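Local coordinates for protein L-hydantoinase (PDB 1GKR) that hydrolyses the ring of hydantoins as a homotetrameric cyclic amidase with two zinc ions in each subunit, favouring aryl over alkyl derivatives, with substrate-dependent stereoselectivity, at residues D386-V400 and G416-G430. Residues are numbered along the deposited sequence; the frame is centred on the assembly and turned at random.
Sequences DADLLILDLDIDTKV and GMPVTGAPVLTMVRG
Asp386 lies alongside Arg429, its carboxylate beside the arginine's aliphatic CG. The charged ends look elsewhere: Asp386 pairs with Lys378, and Arg429 with Asp120. Ala387 O accepts the N-H of Gly430. Asp388 OD1 takes the backbone N of Arg429 at 2.6 Å, almost head-on to its C-O bond. Asp388 CG lies anti to its carbonyl carbon (chi1 -66°), which brings OD1 to Arg429 N, while OD2 pairs with Lys378. With an alanine in place of Asp388, the Arg429 N-H would probably lose its acceptor and Lys378 one of its carboxylate partners.

Strands 389-393 and 425-428 run antiparallel, their axes 4.8 Å apart. Leu389 CD2 lies against Met427 CG. On the other face, Leu390 spreads its two methyls, CD2 over Thr426 CB and CD1 toward Pro423 CB. Ile391 lays CD1 on Leu425 CG at 3.9 Å, and its O receives a nearly straight bond (176°) from Val424 N. Segment 416-430 turns a corner at Val424. Asp393 exchanges backbone bonds with Ala422, and its OD1 closes an Asx turn on Asp395 N.

Past the turn, Ile396 N reaches Thr420 O. Thr398 O accepts Val419 N at 2.7 Å, and Thr398 CG2 rests beside Val419 CB. Lys399's chain, bent at chi2 and chi4, runs alongside Gly416 O and Pro418. Val400 N donates to Met417 O, and Val400 O accepts from Gly416 N.

Two antiparallel pairings, offset in register by two residues, join 386-400 to 416-430. Strand 51-62 pairs antiparallel with 389-393, and helix 341-350 packs on Leu390 and Val419, consistent with the beta-rich region beside the TIM barrel in amidohydrolases.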
ATOM      1  N   ASP A 386     -31.301 -16.746 -23.791  1.00 13.26           N
ATOM      2  CA  ASP A 386     -32.403 -17.643 -23.467  1.00 12.41           C
ATOM      3  C   ASP A 386     -33.397 -16.773 -22.697  1.00 11.69           C
ATOM      4  O   ASP A 386     -33.005 -15.937 -21.885  1.00 11.56           O
ATOM      5  CB  ASP A 386     -31.958 -18.783 -22.554  1.00 14.57           C
ATOM      6  CG  ASP A 386     -31.086 -19.804 -23.261  1.00 17.19           C
ATOM      7  OD1 ASP A 386     -30.978 -19.743 -24.503  1.00 15.22           O
ATOM      8  OD2 ASP A 386     -30.517 -20.681 -22.561  1.00 18.88           O
ATOM      9  N   ALA A 387     -34.680 -16.952 -22.955  1.00 10.67           N
ATOM     10  CA  ALA A 387     -35.686 -16.169 -22.256  1.00 10.56           C
ATOM     11  C   ALA A 387     -35.840 -16.686 -20.825  1.00 11.02           C
ATOM     12  O   ALA A 387     -36.755 -17.458 -20.534  1.00 12.44           O
ATOM     13  CB  ALA A 387     -37.029 -16.246 -23.001  1.00  5.20           C
ATOM     14  N   ASP A 388     -34.933 -16.282 -19.937  1.00 10.36           N
ATOM     15  CA  ASP A 388     -35.016 -16.703 -18.541  1.00 14.09           C
ATOM     16  C   ASP A 388     -35.357 -15.488 -17.674  1.00 15.19           C
ATOM     17  O   ASP A 388     -34.489 -14.676 -17.387  1.00 18.84           O
ATOM     18  CB  ASP A 388     -33.687 -17.318 -18.084  1.00 12.20           C
ATOM     19  CG  ASP A 388     -33.365 -18.636 -18.797  1.00 13.74           C
ATOM     20  OD1 ASP A 388     -34.163 -19.071 -19.649  1.00 13.02           O
ATOM     21  OD2 ASP A 388     -32.306 -19.245 -18.510  1.00 12.68           O
ATOM     22  N   LEU A 389     -36.619 -15.349 -17.272  1.00 13.81           N
ATOM     23  CA  LEU A 389     -36.997 -14.209 -16.452  1.00 14.25           C
ATOM     24  C   LEU A 389     -37.662 -14.599 -15.171  1.00 13.33           C
ATOM     25  O   LEU A 389     -38.054 -15.739 -14.951  1.00 13.54           O
ATOM     26  CB  LEU A 389     -38.009 -13.268 -17.111  1.00 19.95           C
ATOM     27  CG  LEU A 389     -38.505 -13.111 -18.539  1.00 21.74           C
ATOM     28  CD1 LEU A 389     -37.701 -13.915 -19.513  1.00 32.73           C
ATOM     29  CD2 LEU A 389     -39.938 -13.516 -18.557  1.00 23.84           C
ATOM     30  N   LEU A 390     -37.840 -13.574 -14.360  1.00 11.32           N
ATOM     31  CA  LEU A 390     -38.508 -13.670 -13.086  1.00 12.20           C
ATOM     32  C   LEU A 390     -39.368 -12.411 -13.017  1.00 15.03           C
ATOM     33  O   LEU A 390     -38.893 -11.308 -13.308  1.00 16.88           O
ATOM     34  CB  LEU A 390     -37.505 -13.645 -11.922  1.00  9.99           C
ATOM     35  CG  LEU A 390     -36.344 -14.646 -11.844  1.00 10.84           C
ATOM     36  CD1 LEU A 390     -35.650 -14.532 -10.487  1.00  8.31           C
ATOM     37  CD2 LEU A 390     -36.877 -16.046 -12.028  1.00  6.61           C
ATOM     38  N   ILE A 391     -40.646 -12.568 -12.699  1.00 15.28           N
ATOM     39  CA  ILE A 391     -41.486 -11.404 -12.509  1.00 13.74           C
ATOM     40  C   ILE A 391     -41.421 -11.300 -10.986  1.00 14.73           C
ATOM     41  O   ILE A 391     -41.710 -12.263 -10.283  1.00 15.26           O
ATOM     42  CB  ILE A 391     -42.927 -11.639 -12.976  1.00 13.32           C
ATOM     43  CG1 ILE A 391     -42.955 -11.782 -14.499  1.00 12.55           C
ATOM     44  CG2 ILE A 391     -43.802 -10.469 -12.547  1.00 12.42           C
ATOM     45  CD1 ILE A 391     -44.334 -11.987 -15.088  1.00  9.03           C
ATOM     46  N   LEU A 392     -40.996 -10.154 -10.478  1.00 15.91           N
ATOM     47  CA  LEU A 392     -40.868  -9.973  -9.041  1.00 18.89           C
ATOM     48  C   LEU A 392     -42.058  -9.299  -8.393  1.00 19.55           C
ATOM     49  O   LEU A 392     -42.881  -8.697  -9.054  1.00 21.47           O
ATOM     50  CB  LEU A 392     -39.619  -9.146  -8.736  1.00 19.85           C
ATOM     51  CG  LEU A 392     -38.294  -9.865  -8.489  1.00 20.05           C
ATOM     52  CD1 LEU A 392     -38.049 -10.950  -9.509  1.00 21.40           C
ATOM     53  CD2 LEU A 392     -37.193  -8.830  -8.527  1.00 20.46           C
ATOM     54  N   ASP A 393     -42.143  -9.423  -7.080  1.00 22.23           N
ATOM     55  CA  ASP A 393     -43.190  -8.777  -6.319  1.00 24.16           C
ATOM     56  C   ASP A 393     -42.482  -8.338  -5.047  1.00 25.98           C
ATOM     57  O   ASP A 393     -42.210  -9.162  -4.167  1.00 26.02           O
ATOM     58  CB  ASP A 393     -44.311  -9.752  -5.983  1.00 25.64           C
ATOM     59  CG  ASP A 393     -45.527  -9.056  -5.399  1.00 27.40           C
ATOM     60  OD1 ASP A 393     -45.366  -8.179  -4.523  1.00 27.20           O
ATOM     61  OD2 ASP A 393     -46.654  -9.390  -5.816  1.00 32.42           O
ATOM     62  N   LEU A 394     -42.153  -7.051  -4.965  1.00 25.93           N
ATOM     63  CA  LEU A 394     -41.461  -6.526  -3.797  1.00 27.99           C
ATOM     64  C   LEU A 394     -42.411  -6.070  -2.705  1.00 29.81           C
ATOM     65  O   LEU A 394     -42.011  -5.400  -1.756  1.00 29.50           O
ATOM     66  CB  LEU A 394     -40.532  -5.369  -4.187  1.00 27.33           C
ATOM     67  CG  LEU A 394     -39.272  -5.685  -5.001  1.00 25.27           C
ATOM     68  CD1 LEU A 394     -38.813  -7.115  -4.737  1.00 22.68           C
ATOM     69  CD2 LEU A 394     -39.568  -5.521  -6.457  1.00 28.98           C
ATOM     70  N   ASP A 395     -43.676  -6.433  -2.833  1.00 32.50           N
ATOM     71  CA  ASP A 395     -44.631  -6.044  -1.821  1.00 37.51           C
ATOM     72  C   ASP A 395     -45.398  -7.247  -1.276  1.00 37.50           C
ATOM     73  O   ASP A 395     -46.624  -7.311  -1.324  1.00 37.64           O
ATOM     74  CB  ASP A 395     -45.580  -4.999  -2.387  1.00 42.81           C
ATOM     75  CG  ASP A 395     -46.531  -4.475  -1.347  1.00 50.12           C
ATOM     76  OD1 ASP A 395     -46.071  -4.140  -0.227  1.00 52.86           O
ATOM     77  OD2 ASP A 395     -47.740  -4.401  -1.650  1.00 57.35           O
ATOM     78  N   ILE A 396     -44.640  -8.199  -0.747  1.00 37.63           N
ATOM     79  CA  ILE A 396     -45.175  -9.431  -0.187  1.00 35.24           C
ATOM     80  C   ILE A 396     -45.003  -9.395   1.317  1.00 35.47           C
ATOM     81  O   ILE A 396     -44.194  -8.639   1.852  1.00 35.68           O
ATOM     82  CB  ILE A 396     -44.391 -10.654  -0.718  1.00 36.70           C
ATOM     83  CG1 ILE A 396     -44.563 -10.774  -2.229  1.00 40.12           C
ATOM     84  CG2 ILE A 396     -44.837 -11.907  -0.032  1.00 37.54           C
ATOM     85  CD1 ILE A 396     -46.008 -10.803  -2.682  1.00 44.49           C
ATOM     86  N   ASP A 397     -45.781 -10.216   2.000  1.00 36.66           N
ATOM     87  CA  ASP A 397     -45.687 -10.322   3.442  1.00 39.25           C
ATOM     88  C   ASP A 397     -45.897 -11.786   3.751  1.00 37.81           C
ATOM     89  O   ASP A 397     -46.988 -12.318   3.552  1.00 37.84           O
ATOM     90  CB  ASP A 397     -46.755  -9.489   4.135  1.00 44.72           C
ATOM     91  CG  ASP A 397     -46.694  -9.617   5.637  1.00 50.34           C
ATOM     92  OD1 ASP A 397     -45.621  -9.328   6.215  1.00 53.03           O
ATOM     93  OD2 ASP A 397     -47.716 -10.012   6.234  1.00 55.62           O
ATOM     94  N   THR A 398     -44.840 -12.437   4.220  1.00 36.14           N
ATOM     95  CA  THR A 398     -44.907 -13.852   4.526  1.00 34.54           C
ATOM     96  C   THR A 398     -43.651 -14.283   5.276  1.00 34.44           C
ATOM     97  O   THR A 398     -42.783 -13.457   5.569  1.00 34.39           O
ATOM     98  CB  THR A 398     -45.082 -14.663   3.219  1.00 34.41           C
ATOM     99  OG1 THR A 398     -45.107 -16.059   3.519  1.00 37.42           O
ATOM    100  CG2 THR A 398     -43.960 -14.364   2.241  1.00 32.94           C
ATOM    101  N   LYS A 399     -43.563 -15.568   5.610  1.00 34.78           N
ATOM    102  CA  LYS A 399     -42.403 -16.100   6.334  1.00 35.09           C
ATOM    103  C   LYS A 399     -41.805 -17.263   5.557  1.00 32.72           C
ATOM    104  O   LYS A 399     -42.490 -17.902   4.763  1.00 31.86           O
ATOM    105  CB  LYS A 399     -42.810 -16.639   7.715  1.00 37.03           C
ATOM    106  CG  LYS A 399     -43.561 -15.687   8.619  1.00 41.86           C
ATOM    107  CD  LYS A 399     -42.684 -14.541   9.095  1.00 48.89           C
ATOM    108  CE  LYS A 399     -43.401 -13.712  10.154  1.00 51.18           C
ATOM    109  NZ  LYS A 399     -43.801 -14.568  11.314  1.00 54.26           N
ATOM    110  N   VAL A 400     -40.527 -17.543   5.776  1.00 30.70           N
ATOM    111  CA  VAL A 400     -39.932 -18.689   5.112  1.00 30.56           C
ATOM    112  C   VAL A 400     -40.331 -19.874   6.005  1.00 31.16           C
ATOM    113  O   VAL A 400     -40.165 -19.823   7.230  1.00 31.33           O
ATOM    114  CB  VAL A 400     -38.376 -18.556   4.991  1.00 27.74           C
ATOM    115  CG1 VAL A 400     -37.827 -17.854   6.182  1.00 28.92           C
ATOM    116  CG2 VAL A 400     -37.728 -19.927   4.875  1.00 25.18           C
ATOM    117  N   GLY A 416     -38.666 -19.416   9.515  1.00 31.11           N
ATOM    118  CA  GLY A 416     -39.426 -18.478  10.320  1.00 30.92           C
ATOM    119  C   GLY A 416     -39.236 -17.003  10.011  1.00 31.42           C
ATOM    120  O   GLY A 416     -40.088 -16.174  10.353  1.00 30.18           O
ATOM    121  N   MET A 417     -38.122 -16.658   9.370  1.00 30.94           N
ATOM    122  CA  MET A 417     -37.862 -15.266   9.041  1.00 28.33           C
ATOM    123  C   MET A 417     -38.817 -14.698   8.012  1.00 27.57           C
ATOM    124  O   MET A 417     -39.325 -15.412   7.142  1.00 27.77           O
ATOM    125  CB  MET A 417     -36.441 -15.103   8.551  1.00 30.51           C
ATOM    126  CG  MET A 417     -35.459 -15.007   9.666  1.00 35.68           C
ATOM    127  SD  MET A 417     -33.807 -14.790   9.020  1.00 43.21           S
ATOM    128  CE  MET A 417     -32.898 -15.859  10.206  1.00 43.97           C
ATOM    129  N   PRO A 418     -39.089 -13.393   8.105  1.00 26.03           N
ATOM    130  CA  PRO A 418     -39.997 -12.727   7.171  1.00 26.19           C
ATOM    131  C   PRO A 418     -39.430 -12.572   5.769  1.00 26.22           C
ATOM    132  O   PRO A 418     -38.216 -12.473   5.577  1.00 26.11           O
ATOM    133  CB  PRO A 418     -40.258 -11.385   7.846  1.00 24.13           C
ATOM    134  CG  PRO A 418     -38.987 -11.121   8.540  1.00 25.28           C
ATOM    135  CD  PRO A 418     -38.640 -12.460   9.149  1.00 24.35           C
ATOM    136  N   VAL A 419     -40.335 -12.558   4.799  1.00 25.42           N
ATOM    137  CA  VAL A 419     -40.003 -12.416   3.390  1.00 23.73           C
ATOM    138  C   VAL A 419     -40.917 -11.334   2.824  1.00 24.42           C
ATOM    139  O   VAL A 419     -42.138 -11.478   2.857  1.00 26.63           O
ATOM    140  CB  VAL A 419     -40.274 -13.733   2.648  1.00 22.96           C
ATOM    141  CG1 VAL A 419     -40.036 -13.558   1.162  1.00 21.81           C
ATOM    142  CG2 VAL A 419     -39.398 -14.830   3.223  1.00 20.71           C
ATOM    143  N   THR A 420     -40.339 -10.255   2.306  1.00 23.59           N
ATOM    144  CA  THR A 420     -41.146  -9.171   1.754  1.00 22.63           C
ATOM    145  C   THR A 420     -41.010  -9.032   0.241  1.00 22.65           C
ATOM    146  O   THR A 420     -41.646  -8.177  -0.370  1.00 24.64           O
ATOM    147  CB  THR A 420     -40.784  -7.818   2.401  1.00 23.36           C
ATOM    148  OG1 THR A 420     -39.398  -7.525   2.167  1.00 24.50           O
ATOM    149  CG2 THR A 420     -41.056  -7.855   3.897  1.00 19.81           C
ATOM    150  N   GLY A 421     -40.179  -9.867  -0.368  1.00 20.72           N
ATOM    151  CA  GLY A 421     -40.015  -9.791  -1.807  1.00 18.48           C
ATOM    152  C   GLY A 421     -39.657 -11.161  -2.334  1.00 18.82           C
ATOM    153  O   GLY A 421     -38.948 -11.908  -1.663  1.00 20.91           O
ATOM    154  N   ALA A 422     -40.146 -11.511  -3.519  1.00 16.24           N
ATOM    155  CA  ALA A 422     -39.837 -12.818  -4.071  1.00 15.05           C
ATOM    156  C   ALA A 422     -40.281 -12.966  -5.506  1.00 14.92           C
ATOM    157  O   ALA A 422     -41.147 -12.231  -5.979  1.00 20.54           O
ATOM    158  CB  ALA A 422     -40.492 -13.893  -3.231  1.00 11.97           C
ATOM    159  N   PRO A 423     -39.673 -13.905  -6.235  1.00 11.83           N
ATOM    160  CA  PRO A 423     -40.105 -14.071  -7.623  1.00 12.01           C
ATOM    161  C   PRO A 423     -41.469 -14.753  -7.551  1.00 14.31           C
ATOM    162  O   PRO A 423     -41.651 -15.651  -6.736  1.00 17.48           O
ATOM    163  CB  PRO A 423     -39.030 -14.979  -8.218  1.00  9.13           C
ATOM    164  CG  PRO A 423     -38.572 -15.793  -7.028  1.00 11.11           C
ATOM    165  CD  PRO A 423     -38.548 -14.795  -5.895  1.00  9.55           C
ATOM    166  N   VAL A 424     -42.420 -14.328  -8.376  1.00 14.16           N
ATOM    167  CA  VAL A 424     -43.762 -14.914  -8.376  1.00 13.38           C
ATOM    168  C   VAL A 424     -44.042 -15.662  -9.674  1.00 15.23           C
ATOM    169  O   VAL A 424     -45.116 -16.221  -9.864  1.00 19.41           O
ATOM    170  CB  VAL A 424     -44.860 -13.825  -8.203  1.00 13.85           C
ATOM    171  CG1 VAL A 424     -44.620 -13.036  -6.931  1.00 12.98           C
ATOM    172  CG2 VAL A 424     -44.858 -12.888  -9.404  1.00 10.97           C
ATOM    173  N   LEU A 425     -43.075 -15.656 -10.574  1.00 16.35           N
ATOM    174  CA  LEU A 425     -43.203 -16.335 -11.859  1.00 16.44           C
ATOM    175  C   LEU A 425     -41.762 -16.517 -12.287  1.00 17.11           C
ATOM    176  O   LEU A 425     -40.954 -15.596 -12.189  1.00 16.40           O
ATOM    177  CB  LEU A 425     -43.931 -15.442 -12.873  1.00 14.68           C
ATOM    178  CG  LEU A 425     -44.236 -15.795 -14.346  1.00 15.63           C
ATOM    179  CD1 LEU A 425     -42.999 -16.234 -15.097  1.00 12.91           C
ATOM    180  CD2 LEU A 425     -45.271 -16.871 -14.394  1.00 18.04           C
ATOM    181  N   THR A 426     -41.418 -17.712 -12.723  1.00 16.44           N
ATOM    182  CA  THR A 426     -40.068 -17.915 -13.177  1.00 16.33           C
ATOM    183  C   THR A 426     -40.137 -18.771 -14.417  1.00 17.34           C
ATOM    184  O   THR A 426     -40.831 -19.791 -14.437  1.00 19.15           O
ATOM    185  CB  THR A 426     -39.166 -18.554 -12.072  1.00 14.86           C
ATOM    186  OG1 THR A 426     -38.512 -19.713 -12.593  1.00 15.81           O
ATOM    187  CG2 THR A 426     -39.960 -18.897 -10.842  1.00  9.46           C
ATOM    188  N   MET A 427     -39.475 -18.319 -15.478  1.00 16.02           N
ATOM    189  CA  MET A 427     -39.473 -19.083 -16.707  1.00 18.82           C
ATOM    190  C   MET A 427     -38.077 -19.264 -17.249  1.00 20.17           C
ATOM    191  O   MET A 427     -37.211 -18.391 -17.087  1.00 18.94           O
ATOM    192  CB  MET A 427     -40.349 -18.428 -17.785  1.00 20.97           C
ATOM    193  CG  MET A 427     -39.818 -17.154 -18.426  1.00 21.74           C
ATOM    194  SD  MET A 427     -40.531 -16.845 -20.104  1.00 27.70           S
ATOM    195  CE  MET A 427     -42.188 -16.370 -19.730  1.00 21.05           C
ATOM    196  N   VAL A 428     -37.844 -20.424 -17.855  1.00 18.63           N
ATOM    197  CA  VAL A 428     -36.554 -20.669 -18.467  1.00 20.20           C
ATOM    198  C   VAL A 428     -36.821 -21.064 -19.911  1.00 20.63           C
ATOM    199  O   VAL A 428     -37.735 -21.848 -20.194  1.00 21.03           O
ATOM    200  CB  VAL A 428     -35.702 -21.741 -17.704  1.00 17.59           C
ATOM    201  CG1 VAL A 428     -36.406 -22.155 -16.458  1.00 14.63           C
ATOM    202  CG2 VAL A 428     -35.366 -22.914 -18.609  1.00 16.26           C
ATOM    203  N   ARG A 429     -36.039 -20.473 -20.815  1.00 18.76           N
ATOM    204  CA  ARG A 429     -36.160 -20.705 -22.243  1.00 16.17           C
ATOM    205  C   ARG A 429     -37.599 -20.568 -22.750  1.00 18.19           C
ATOM    206  O   ARG A 429     -38.110 -21.403 -23.507  1.00 17.21           O
ATOM    207  CB  ARG A 429     -35.562 -22.062 -22.603  1.00 10.99           C
ATOM    208  CG  ARG A 429     -34.052 -22.030 -22.615  1.00 10.39           C
ATOM    209  CD  ARG A 429     -33.437 -23.401 -22.840  1.00 13.12           C
ATOM    210  NE  ARG A 429     -33.657 -24.287 -21.703  1.00 17.21           N
ATOM    211  CZ  ARG A 429     -34.596 -25.223 -21.653  1.00 19.60           C
ATOM    212  NH1 ARG A 429     -35.407 -25.403 -22.682  1.00 21.48           N
ATOM    213  NH2 ARG A 429     -34.733 -25.973 -20.566  1.00 21.24           N
ATOM    214  N   GLY A 430     -38.248 -19.497 -22.316  1.00 18.16           N
ATOM    215  CA  GLY A 430     -39.598 -19.235 -22.761  1.00 20.15           C
ATOM    216  C   GLY A 430     -40.738 -20.028 -22.149  1.00 21.70           C
ATOM    217  O   GLY A 430     -41.883 -19.833 -22.556  1.00 23.85           O
TER